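Local structure of Cif-like 1 (Burkholderia cenocepacia, 7JQY) at residues Trp61-His66 with Leu286-Pro291; Tyr96-Met101 with Pro232-Arg237; His244-Pro249 with Glu269-Val274. The protein is a Cif-like epoxide hydrolase of the alpha/beta hydrolase fold, probably adding water across the epoxide ring of its substrates. The protein carries 1 engineered substitution. All blocks are in the same frame, centred on the assembly; numbering follows the deposited sequence.

Contact 1: residues Trp61-His66 with Leu286-Pro291; sequences WYTWRH and LPDENP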
loop_
_atom_site.group_PDB
_atom_site.type_symbol
_atom_site.label_atom_id
_atom_site.label_comp_id
_atom_site.label_asym_id
_atom_site.label_seq_id
_atom_site.Cartn_x
_atom_site.Cartn_y
_atom_site.Cartn_z
ATOM N N TRP B 61 -24.989 16.824 7.887
ATOM C CA TRP B 61 -26.439 16.998 7.954
ATOM C C TRP B 61 -27.164 15.663 8.052
ATOM O O TRP B 61 -28.268 15.590 8.609
ATOM C CB TRP B 61 -26.931 17.763 6.719
ATOM C CG TRP B 61 -26.948 16.910 5.483
ATOM C CD1 TRP B 61 -25.960 16.807 4.545
ATOM C CD2 TRP B 61 -27.992 16.013 5.066
ATOM N NE1 TRP B 61 -26.322 15.903 3.576
ATOM C CE2 TRP B 61 -27.566 15.407 3.867
ATOM C CE3 TRP B 61 -29.244 15.668 5.590
ATOM C CZ2 TRP B 61 -28.347 14.478 3.183
ATOM C CZ3 TRP B 61 -30.022 14.746 4.902
ATOM C CH2 TRP B 61 -29.566 14.158 3.717
ATOM N N TYR B 62 -26.565 14.599 7.508
ATOM C CA TYR B 62 -27.227 13.302 7.405
ATOM C C TYR B 62 -27.676 12.767 8.762
ATOM O O TYR B 62 -28.522 11.866 8.814
ATOM C CB TYR B 62 -26.279 12.317 6.710
ATOM C CG TYR B 62 -26.808 10.905 6.491
ATOM C CD1 TYR B 62 -27.653 10.610 5.425
ATOM C CD2 TYR B 62 -26.432 9.861 7.335
ATOM C CE1 TYR B 62 -28.118 9.310 5.212
ATOM C CE2 TYR B 62 -26.885 8.568 7.128
ATOM C CZ TYR B 62 -27.733 8.296 6.068
ATOM O OH TYR B 62 -28.188 7.009 5.867
ATOM N N THR B 63 -27.132 13.293 9.863
ATOM C CA THR B 63 -27.533 12.795 11.171
ATOM C C THR B 63 -28.969 13.170 11.528
ATOM O O THR B 63 -29.572 12.502 12.372
ATOM C CB THR B 63 -26.554 13.281 12.251
ATOM O OG1 THR B 63 -26.721 12.484 13.424
ATOM C CG2 THR B 63 -26.780 14.739 12.610
ATOM N N TRP B 64 -29.543 14.176 10.876
ATOM C CA TRP B 64 -30.905 14.628 11.128
ATOM C C TRP B 64 -31.927 13.950 10.229
ATOM O O TRP B 64 -33.073 14.405 10.166
ATOM C CB TRP B 64 -31.000 16.147 10.954
ATOM C CG TRP B 64 -30.002 16.893 11.787
ATOM C CD1 TRP B 64 -28.862 17.483 11.356
ATOM C CD2 TRP B 64 -30.053 17.106 13.200
ATOM N NE1 TRP B 64 -28.199 18.065 12.402
ATOM C CE2 TRP B 64 -28.909 17.848 13.551
ATOM C CE3 TRP B 64 -30.958 16.742 14.208
ATOM C CZ2 TRP B 64 -28.640 18.233 14.868
ATOM C CZ3 TRP B 64 -30.689 17.130 15.521
ATOM C CH2 TRP B 64 -29.541 17.863 15.835
ATOM N N ARG B 65 -31.536 12.874 9.540
ATOM C CA ARG B 65 -32.382 12.296 8.500
ATOM C C ARG B 65 -33.732 11.828 9.030
ATOM O O ARG B 65 -34.731 11.886 8.300
ATOM C CB ARG B 65 -31.657 11.133 7.835
ATOM C CG ARG B 65 -31.365 9.988 8.772
ATOM C CD ARG B 65 -30.295 9.089 8.203
ATOM N NE ARG B 65 -29.941 8.035 9.141
ATOM C CZ ARG B 65 -29.043 8.173 10.105
ATOM N NH1 ARG B 65 -28.403 9.332 10.255
ATOM N NH2 ARG B 65 -28.794 7.149 10.922
ATOM N N HIS B 66 -33.792 11.379 10.286
ATOM C CA HIS B 66 -35.032 10.889 10.865
ATOM C C HIS B 66 -35.799 11.965 11.605
ATOM O O HIS B 66 -36.919 11.705 12.051
ATOM C CB HIS B 66 -34.758 9.735 11.838
ATOM C CG HIS B 66 -34.155 8.529 11.189
ATOM N ND1 HIS B 66 -34.805 7.815 10.206
ATOM C CD2 HIS B 66 -32.961 7.916 11.379
ATOM C CE1 HIS B 66 -34.037 6.810 9.820
ATOM N NE2 HIS B 66 -32.915 6.848 10.518
ATOM N N LEU B 286 -28.034 11.091 19.867
ATOM C CA LEU B 286 -29.489 11.169 19.968
ATOM C C LEU B 286 -30.195 11.098 18.621
ATOM O O LEU B 286 -31.144 10.304 18.497
ATOM C CB LEU B 286 -29.887 12.427 20.750
ATOM C CG LEU B 286 -30.624 12.137 22.061
ATOM C CD1 LEU B 286 -31.077 13.438 22.707
ATOM C CD2 LEU B 286 -31.809 11.200 21.833
ATOM N N PRO B 287 -29.817 11.875 17.592
ATOM C CA PRO B 287 -30.528 11.759 16.304
ATOM C C PRO B 287 -30.397 10.391 15.652
ATOM O O PRO B 287 -31.314 9.973 14.935
ATOM C CB PRO B 287 -29.890 12.863 15.446
ATOM C CG PRO B 287 -29.316 13.827 16.424
ATOM C CD PRO B 287 -28.835 12.974 17.570
ATOM N N ASP B 288 -29.277 9.689 15.841
ATOM C CA ASP B 288 -29.144 8.348 15.273
ATOM C C ASP B 288 -29.871 7.303 16.106
ATOM O O ASP B 288 -30.491 6.385 15.552
ATOM C CB ASP B 288 -27.669 7.956 15.152
ATOM C CG ASP B 288 -26.927 8.782 14.125
ATOM O OD1 ASP B 288 -27.148 8.569 12.907
ATOM O OD2 ASP B 288 -26.123 9.643 14.538
ATOM N N GLU B 289 -29.786 7.405 17.433
ATOM C CA GLU B 289 -30.211 6.311 18.297
ATOM C C GLU B 289 -31.693 6.362 18.635
ATOM O O GLU B 289 -32.374 5.337 18.571
ATOM C CB GLU B 289 -29.391 6.317 19.583
ATOM C CG GLU B 289 -27.936 5.989 19.386
ATOM C CD GLU B 289 -27.197 5.919 20.701
ATOM O OE1 GLU B 289 -27.594 5.099 21.573
ATOM O OE2 GLU B 289 -26.228 6.692 20.857
ATOM N N ASN B 290 -32.204 7.536 18.999
ATOM C CA ASN B 290 -33.589 7.685 19.447
ATOM C C ASN B 290 -34.188 8.948 18.845
ATOM O O ASN B 290 -34.491 9.915 19.556
ATOM C CB ASN B 290 -33.658 7.717 20.976
ATOM C CG ASN B 290 -35.011 7.306 21.510
ATOM O OD1 ASN B 290 -35.991 7.219 20.767
ATOM N ND2 ASN B 290 -35.075 7.058 22.806
ATOM N N PRO B 291 -34.386 8.970 17.519
ATOM C CA PRO B 291 -35.044 10.132 16.904
ATOM C C PRO B 291 -36.518 10.240 17.263
ATOM O O PRO B 291 -37.096 11.325 17.126
ATOM C CB PRO B 291 -34.829 9.911 15.401
ATOM C CG PRO B 291 -34.644 8.440 15.256
ATOM C CD PRO B 291 -33.947 7.988 16.508
HETATM O O HOH W 1 -30.501 5.511 12.390
#

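Contact 2: residues Tyr96-Met101 with Pro232-Arg237; sequences YDKASM and PQDETR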
loop_
_atom_site.group_PDB
_atom_site.type_symbol
_atom_site.label_atom_id
_atom_site.label_comp_id
_atom_site.label_asym_id
_atom_site.label_seq_id
_atom_site.Cartn_x
_atom_site.Cartn_y
_atom_site.Cartn_z
ATOM N N TYR B 96 -12.467 28.422 12.290
ATOM C CA TYR B 96 -13.012 27.243 12.948
ATOM C C TYR B 96 -13.250 27.438 14.445
ATOM O O TYR B 96 -13.607 26.473 15.128
ATOM C CB TYR B 96 -12.108 26.029 12.696
ATOM C CG TYR B 96 -12.086 25.634 11.235
ATOM C CD1 TYR B 96 -10.950 25.831 10.454
ATOM C CD2 TYR B 96 -13.222 25.112 10.623
ATOM C CE1 TYR B 96 -10.934 25.487 9.125
ATOM C CE2 TYR B 96 -13.218 24.769 9.293
ATOM C CZ TYR B 96 -12.071 24.960 8.546
ATOM O OH TYR B 96 -12.066 24.625 7.210
ATOM N N ASP B 97 -13.049 28.648 14.971
ATOM C CA ASP B 97 -13.579 28.988 16.290
ATOM C C ASP B 97 -15.097 29.044 16.213
ATOM O O ASP B 97 -15.663 29.470 15.201
ATOM C CB ASP B 97 -13.031 30.324 16.774
ATOM C CG ASP B 97 -13.361 31.455 15.820
ATOM O OD1 ASP B 97 -12.695 31.548 14.764
ATOM O OD2 ASP B 97 -14.305 32.223 16.107
ATOM N N LYS B 98 -15.760 28.613 17.288
ATOM C CA LYS B 98 -17.199 28.392 17.200
ATOM C C LYS B 98 -17.977 29.693 17.042
ATOM O O LYS B 98 -19.025 29.707 16.383
ATOM C CB LYS B 98 -17.678 27.618 18.431
ATOM C CG LYS B 98 -16.907 26.319 18.666
ATOM C CD LYS B 98 -16.744 25.546 17.351
ATOM C CE LYS B 98 -15.617 24.528 17.416
ATOM N NZ LYS B 98 -14.255 25.122 17.528
ATOM N N ALA B 99 -17.490 30.795 17.624
ATOM C CA ALA B 99 -18.191 32.071 17.477
ATOM C C ALA B 99 -18.231 32.504 16.014
ATOM O O ALA B 99 -19.263 32.976 15.523
ATOM C CB ALA B 99 -17.534 33.147 18.340
ATOM N N SER B 100 -17.113 32.368 15.308
ATOM C CA SER B 100 -17.103 32.739 13.899
ATOM C C SER B 100 -17.948 31.783 13.066
ATOM O O SER B 100 -18.608 32.209 12.114
ATOM C CB SER B 100 -15.667 32.768 13.379
ATOM O OG SER B 100 -14.994 33.909 13.875
ATOM N N MET B 101 -17.956 30.500 13.420
ATOM C CA MET B 101 -18.792 29.547 12.701
ATOM C C MET B 101 -20.268 29.861 12.877
ATOM O O MET B 101 -21.068 29.604 11.970
ATOM C CB MET B 101 -18.487 28.130 13.179
ATOM C CG MET B 101 -17.115 27.675 12.780
ATOM S SD MET B 101 -16.773 25.997 13.292
ATOM C CE MET B 101 -18.136 25.107 12.538
ATOM N N PRO B 232 -9.107 26.076 22.883
ATOM C CA PRO B 232 -8.674 27.113 23.842
ATOM C C PRO B 232 -9.284 28.477 23.572
ATOM O O PRO B 232 -9.763 29.140 24.504
ATOM C CB PRO B 232 -7.143 27.140 23.684
ATOM C CG PRO B 232 -6.773 25.960 22.885
ATOM C CD PRO B 232 -7.988 25.217 22.454
ATOM N N GLN B 233 -9.336 28.883 22.303
ATOM C CA GLN B 233 -9.964 30.147 21.943
ATOM C C GLN B 233 -11.450 30.131 22.267
ATOM O O GLN B 233 -12.013 31.149 22.694
ATOM C CB GLN B 233 -9.734 30.418 20.453
ATOM C CG GLN B 233 -10.441 31.622 19.899
ATOM C CD GLN B 233 -10.123 31.856 18.415
ATOM O OE1 GLN B 233 -9.372 31.094 17.786
ATOM N NE2 GLN B 233 -10.697 32.912 17.856
ATOM N N ASP B 234 -12.105 28.985 22.057
ATOM C CA ASP B 234 -13.519 28.848 22.396
ATOM C C ASP B 234 -13.748 28.970 23.902
ATOM O O ASP B 234 -14.776 29.500 24.339
ATOM C CB ASP B 234 -14.051 27.507 21.879
ATOM C CG ASP B 234 -14.049 27.416 20.339
ATOM O OD1 ASP B 234 -14.483 28.381 19.678
ATOM O OD2 ASP B 234 -13.604 26.378 19.801
ATOM N N GLU B 235 -12.837 28.424 24.708
ATOM C CA GLU B 235 -12.999 28.489 26.161
ATOM C C GLU B 235 -12.982 29.936 26.634
ATOM O O GLU B 235 -13.890 30.380 27.341
ATOM C CB GLU B 235 -11.915 27.668 26.849
ATOM C CG GLU B 235 -12.172 26.177 26.756
ATOM C CD GLU B 235 -10.975 25.348 27.151
ATOM O OE1 GLU B 235 -9.855 25.907 27.210
ATOM O OE2 GLU B 235 -11.157 24.134 27.411
ATOM N N THR B 236 -11.978 30.699 26.197
ATOM C CA THR B 236 -11.904 32.117 26.531
ATOM C C THR B 236 -13.144 32.856 26.050
ATOM O O THR B 236 -13.744 33.642 26.793
ATOM C CB THR B 236 -10.650 32.731 25.900
ATOM O OG1 THR B 236 -9.526 31.870 26.116
ATOM C CG2 THR B 236 -10.359 34.103 26.476
ATOM N N ARG B 237 -13.551 32.612 24.802
ATOM C CA ARG B 237 -14.669 33.365 24.247
ATOM C C ARG B 237 -15.981 33.001 24.933
ATOM O O ARG B 237 -16.788 33.884 25.249
ATOM C CB ARG B 237 -14.747 33.142 22.732
ATOM C CG ARG B 237 -15.791 33.991 22.051
ATOM C CD ARG B 237 -15.333 35.434 21.951
ATOM N NE ARG B 237 -16.325 36.264 21.280
ATOM C CZ ARG B 237 -16.278 36.574 19.988
ATOM N NH1 ARG B 237 -15.281 36.122 19.236
ATOM N NH2 ARG B 237 -17.220 37.337 19.448
HETATM O O HOH W 2 -13.703 33.806 18.891
HETATM O O HOH W 3 -15.676 30.773 19.797
#

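Contact 3: residues His244-Pro249 with Glu269-Val274; sequences HKLPMP and ELALDV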
loop_
_atom_site.group_PDB
_atom_site.type_symbol
_atom_site.label_atom_id
_atom_site.label_comp_id
_atom_site.label_asym_id
_atom_site.label_seq_id
_atom_site.Cartn_x
_atom_site.Cartn_y
_atom_site.Cartn_z
ATOM N N HIS B 244 -23.890 36.726 30.546
ATOM C CA HIS B 244 -25.230 37.151 30.187
ATOM C C HIS B 244 -25.951 35.859 29.845
ATOM O O HIS B 244 -25.716 35.271 28.787
ATOM C CB HIS B 244 -25.185 38.114 29.003
ATOM C CG HIS B 244 -24.347 39.336 29.237
ATOM N ND1 HIS B 244 -24.686 40.312 30.152
ATOM C CD2 HIS B 244 -23.202 39.759 28.647
ATOM C CE1 HIS B 244 -23.785 41.277 30.121
ATOM N NE2 HIS B 244 -22.874 40.967 29.216
ATOM N N LYS B 245 -26.790 35.393 30.751
ATOM C CA LYS B 245 -27.478 34.147 30.494
ATOM C C LYS B 245 -28.511 34.368 29.398
ATOM O O LYS B 245 -29.048 35.469 29.232
ATOM C CB LYS B 245 -28.104 33.622 31.783
ATOM C CG LYS B 245 -27.025 33.277 32.814
ATOM C CD LYS B 245 -27.323 32.013 33.598
ATOM C CE LYS B 245 -28.309 32.262 34.721
ATOM N NZ LYS B 245 -28.296 31.168 35.737
ATOM N N LEU B 246 -28.774 33.310 28.638
ATOM C CA LEU B 246 -29.632 33.440 27.474
ATOM C C LEU B 246 -31.075 33.668 27.912
ATOM O O LEU B 246 -31.535 33.060 28.884
ATOM C CB LEU B 246 -29.538 32.200 26.582
ATOM C CG LEU B 246 -28.160 31.885 25.988
ATOM C CD1 LEU B 246 -28.168 30.511 25.333
ATOM C CD2 LEU B 246 -27.722 32.957 25.004
ATOM N N PRO B 247 -31.807 34.550 27.225
ATOM C CA PRO B 247 -33.184 34.862 27.632
ATOM C C PRO B 247 -34.249 33.973 27.006
ATOM O O PRO B 247 -35.344 33.839 27.559
ATOM C CB PRO B 247 -33.350 36.311 27.167
ATOM C CG PRO B 247 -32.474 36.393 25.940
ATOM C CD PRO B 247 -31.327 35.434 26.144
ATOM N N MET B 248 -33.974 33.405 25.834
ATOM C CA MET B 248 -34.977 32.604 25.149
ATOM C C MET B 248 -35.109 31.233 25.807
ATOM O O MET B 248 -34.172 30.749 26.445
ATOM C CB MET B 248 -34.619 32.473 23.665
ATOM C CG MET B 248 -33.532 31.456 23.367
ATOM S SD MET B 248 -31.885 32.039 23.831
ATOM C CE MET B 248 -31.750 33.497 22.803
ATOM N N PRO B 249 -36.255 30.568 25.636
ATOM C CA PRO B 249 -36.411 29.218 26.196
ATOM C C PRO B 249 -35.402 28.243 25.605
ATOM O O PRO B 249 -35.104 28.268 24.406
ATOM C CB PRO B 249 -37.847 28.836 25.816
ATOM C CG PRO B 249 -38.542 30.128 25.585
ATOM C CD PRO B 249 -37.505 31.063 25.030
ATOM N N GLU B 269 -26.249 26.711 33.496
ATOM C CA GLU B 269 -25.237 27.748 33.646
ATOM C C GLU B 269 -25.277 28.766 32.518
ATOM O O GLU B 269 -24.662 29.832 32.653
ATOM C CB GLU B 269 -23.826 27.154 33.697
ATOM C CG GLU B 269 -23.723 25.735 34.199
ATOM C CD GLU B 269 -22.300 25.205 34.099
ATOM O OE1 GLU B 269 -22.124 23.972 33.951
ATOM O OE2 GLU B 269 -21.358 26.027 34.155
ATOM N N LEU B 270 -26.012 28.486 31.434
ATOM C CA LEU B 270 -25.986 29.326 30.243
ATOM C C LEU B 270 -27.253 30.125 30.023
ATOM O O LEU B 270 -27.208 31.143 29.330
ATOM C CB LEU B 270 -25.775 28.468 28.986
ATOM C CG LEU B 270 -24.736 27.353 28.965
ATOM C CD1 LEU B 270 -25.027 26.398 27.836
ATOM C CD2 LEU B 270 -23.382 27.940 28.774
ATOM N N ALA B 271 -28.378 29.689 30.580
ATOM C CA ALA B 271 -29.660 30.301 30.277
ATOM C C ALA B 271 -30.544 30.288 31.517
ATOM O O ALA B 271 -30.374 29.467 32.418
ATOM C CB ALA B 271 -30.357 29.586 29.112
ATOM N N LEU B 272 -31.493 31.221 31.544
ATOM C CA LEU B 272 -32.411 31.366 32.665
ATOM C C LEU B 272 -33.628 30.464 32.557
ATOM O O LEU B 272 -34.098 29.945 33.575
ATOM C CB LEU B 272 -32.873 32.822 32.764
ATOM C CG LEU B 272 -31.770 33.878 32.698
ATOM C CD1 LEU B 272 -32.282 35.166 32.062
ATOM C CD2 LEU B 272 -31.221 34.150 34.093
ATOM N N ASP B 273 -34.124 30.235 31.347
ATOM C CA ASP B 273 -35.352 29.481 31.105
ATOM C C ASP B 273 -34.956 28.151 30.469
ATOM O O ASP B 273 -34.851 28.036 29.246
ATOM C CB ASP B 273 -36.309 30.282 30.208
ATOM C CG ASP B 273 -37.629 29.570 29.981
ATOM O OD1 ASP B 273 -37.870 28.544 30.655
ATOM O OD2 ASP B 273 -38.427 30.037 29.140
ATOM N N VAL B 274 -34.751 27.136 31.303
ATOM C CA VAL B 274 -34.244 25.849 30.843
ATOM C C VAL B 274 -35.169 24.746 31.329
ATOM O O VAL B 274 -35.628 24.760 32.475
ATOM C CB VAL B 274 -32.803 25.578 31.333
ATOM C CG1 VAL B 274 -32.295 24.263 30.769
ATOM C CG2 VAL B 274 -31.879 26.708 30.945
HETATM O O HOH W 4 -24.880 32.586 28.444
HETATM O O HOH W 5 -30.495 28.688 34.961
#

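Contact 1: residues Trp61-His66 with Leu286-Pro291
Arg65 and Asp288 meet in an end-on salt bridge, their side chains crossing at about a right angle, with both terminal guanidinium nitrogens on one carboxylate oxygen. Arg65 NH1 lies 3.0 Å and NH2 2.9 Å from Asp288 OD1, which sits near the guanidinium plane although the two flat groups are turned 41° apart. NH2 meets OD1 on its anti lone pair, whereas NH1 comes in nearly along the C-O axis. Arg65 CG stands between its own backbone N and carbonyl carbon (chi1 63°), and the chain then runs extended to NE. Tyr62 CE2 lies over one face of the guanidinium, toward its rim, and Arg65 CD over the Tyr62 ring, while NH1 reaches back to Tyr62 O (2.9 Å), a bond that helps fix the guanidinium's rotation. Asp288 is held by further donors: Tyr211 OH reaches OD1 and Tyr195 OH reaches OD2, and Thr63 OG1 also lies 3.1 Å from OD2, at best a weak bond.

Two prolines fill the apolar side. Pro287 lies beside Trp64, pointing the same way, and its CG makes an off-centre CH-pi contact with the six-membered ring, 3.7 Å from CZ3. Pro287 CB also presses on the carbonyl of Thr63. Pro291 CB packs 3.6 Å from His66 CB, again side by side, and a water donates to Asp288 O and accepts weakly from Arg65 NH2 and His66 NE2. Val120 and Arg122 of strand 117-122 and Leu294 of helix 291-303 pack against Trp64 and Pro287. The arrangement ties the loop after strand 50-54 to the short helix after strand 274-279. In alpha/beta hydrolases the first of these commonly contributes to the oxyanion hole and the approach to the second carries the catalytic histidine, consistent with a contact between two segments bordering the probable active site.

Contact 2: residues Tyr96-Met101 with Pro232-Arg237
Lys98, the first residue of helix 98-111, lays its side chain across the carboxylate of Asp234. CB starts 3.5 Å from Asp234 OD1, and CG moves in to 3.3 Å from the same oxygen. A bend at chi2 (-45°) carries CD past the carboxylate, 4.1 Å from Asp234 OD2, before CE returns to 3.6 Å from it. A second bend, at chi4, brings NZ back to OD2, where the salt bridge closes at 2.7 Å on the syn side of the oxygen. The ammonium has two further acceptors, Tyr96 O at 2.8 Å and Leu227 O of helix 220-229, so Asp234 shares it with two carbonyls. The other branch of Asp234 turns to the backbone: OD1 takes the N-H of Lys98 at 2.7 Å in a nearly straight bond (172°), and a water accepts from Ala99 N and donates to OD1.

Asp97 holds the N-cap position of the same helix, its OD2 accepting from both N and OG of Ser100. Across the contact its carboxylate lies stacked against the Gln233 amide, the two planes 15° apart. Towards the more exposed side, Ala99 CB sits over one face of the Arg237 guanidinium, 3.8 Å from NH1, and a water donates to Asp97 OD2 while accepting weakly from Arg237 NH1 and Gln233 NE2. Two carboxylates thus serve N-H groups in the first turn of one helix, Asp97 from within and Asp234 from helix 231-241. Their negative charge would suit the positive end of the helix dipole, and the buried Lys98 ammonium would offset that of Asp234.

Contact 3: residues His244-Pro249 with Glu269-Val274
Leu246 and Ala271 face each other as a single bridge, the tightly packed centre of the contact, with their CA atoms 4.2 Å apart. Leu246 N donates to Leu270 O at 2.8 Å and Leu272 N returns a bond to Leu246 O at 3.2 Å, a pattern that makes the bridge parallel. It lies just ahead of the adjacent parallel strands 250-255 and 274-279 and extends their pairing at the edge of the alpha/beta hydrolase sheet of this chain. Within this frame Leu246 CB meets Ala271 CB at 3.7 Å, and Lys245 CA brings its hydrogen against Leu270 O, 3.2 Å away. Beyond the bridge the Leu246 and Leu270 side chains run into the core, against Tyr130 of helix 124-135 and against strand 140-146.

The other side is looser and reaches solvent. Lys245 bends at chi2 and chi3 and lays its methylenes over the opposing backbone, CD coming 3.6 Å from Glu269 O and CE 3.5 Å from Leu272 CD2, the two side chains crossing at a slant. Its NZ makes weak bonds to Arg268 O and to a water that donates to Ala271 O. At the far end Asp273 swings CG anti to its backbone N (chi1 -177°), which sets the carboxylate beside Pro249: OD2 touches the ring at CG, 3.6 Å away, while OD1 is engaged in a salt bridge with Arg275.

The chemistry is therefore divided. Backbone bonds and small apolar groups do the holding, whereas the charged residues contribute mainly their aliphatic carbons or turn their polar ends to partners elsewhere, so no salt bridge joins the two segments, and charge pairing contributes little.

From the N terminus, the chain first opens contact 1 in the loop after strand 50-54, which closes only after the last strand, 274-279. Contacts 2 and 3 are both nested inside that long loop and follow each other in series. Contact 2 brings helix 231-241, the last helix before strand 250-255, onto the start of helix 98-111. Contact 3 spans the short connection through strand 250-255 and helix 262-268, at the entry to the last two strands of the sheet. Contacts 1 and 2 lie on opposite sides of the chain's centre, and the centres of contacts 2 and 3 are about 20 Å apart.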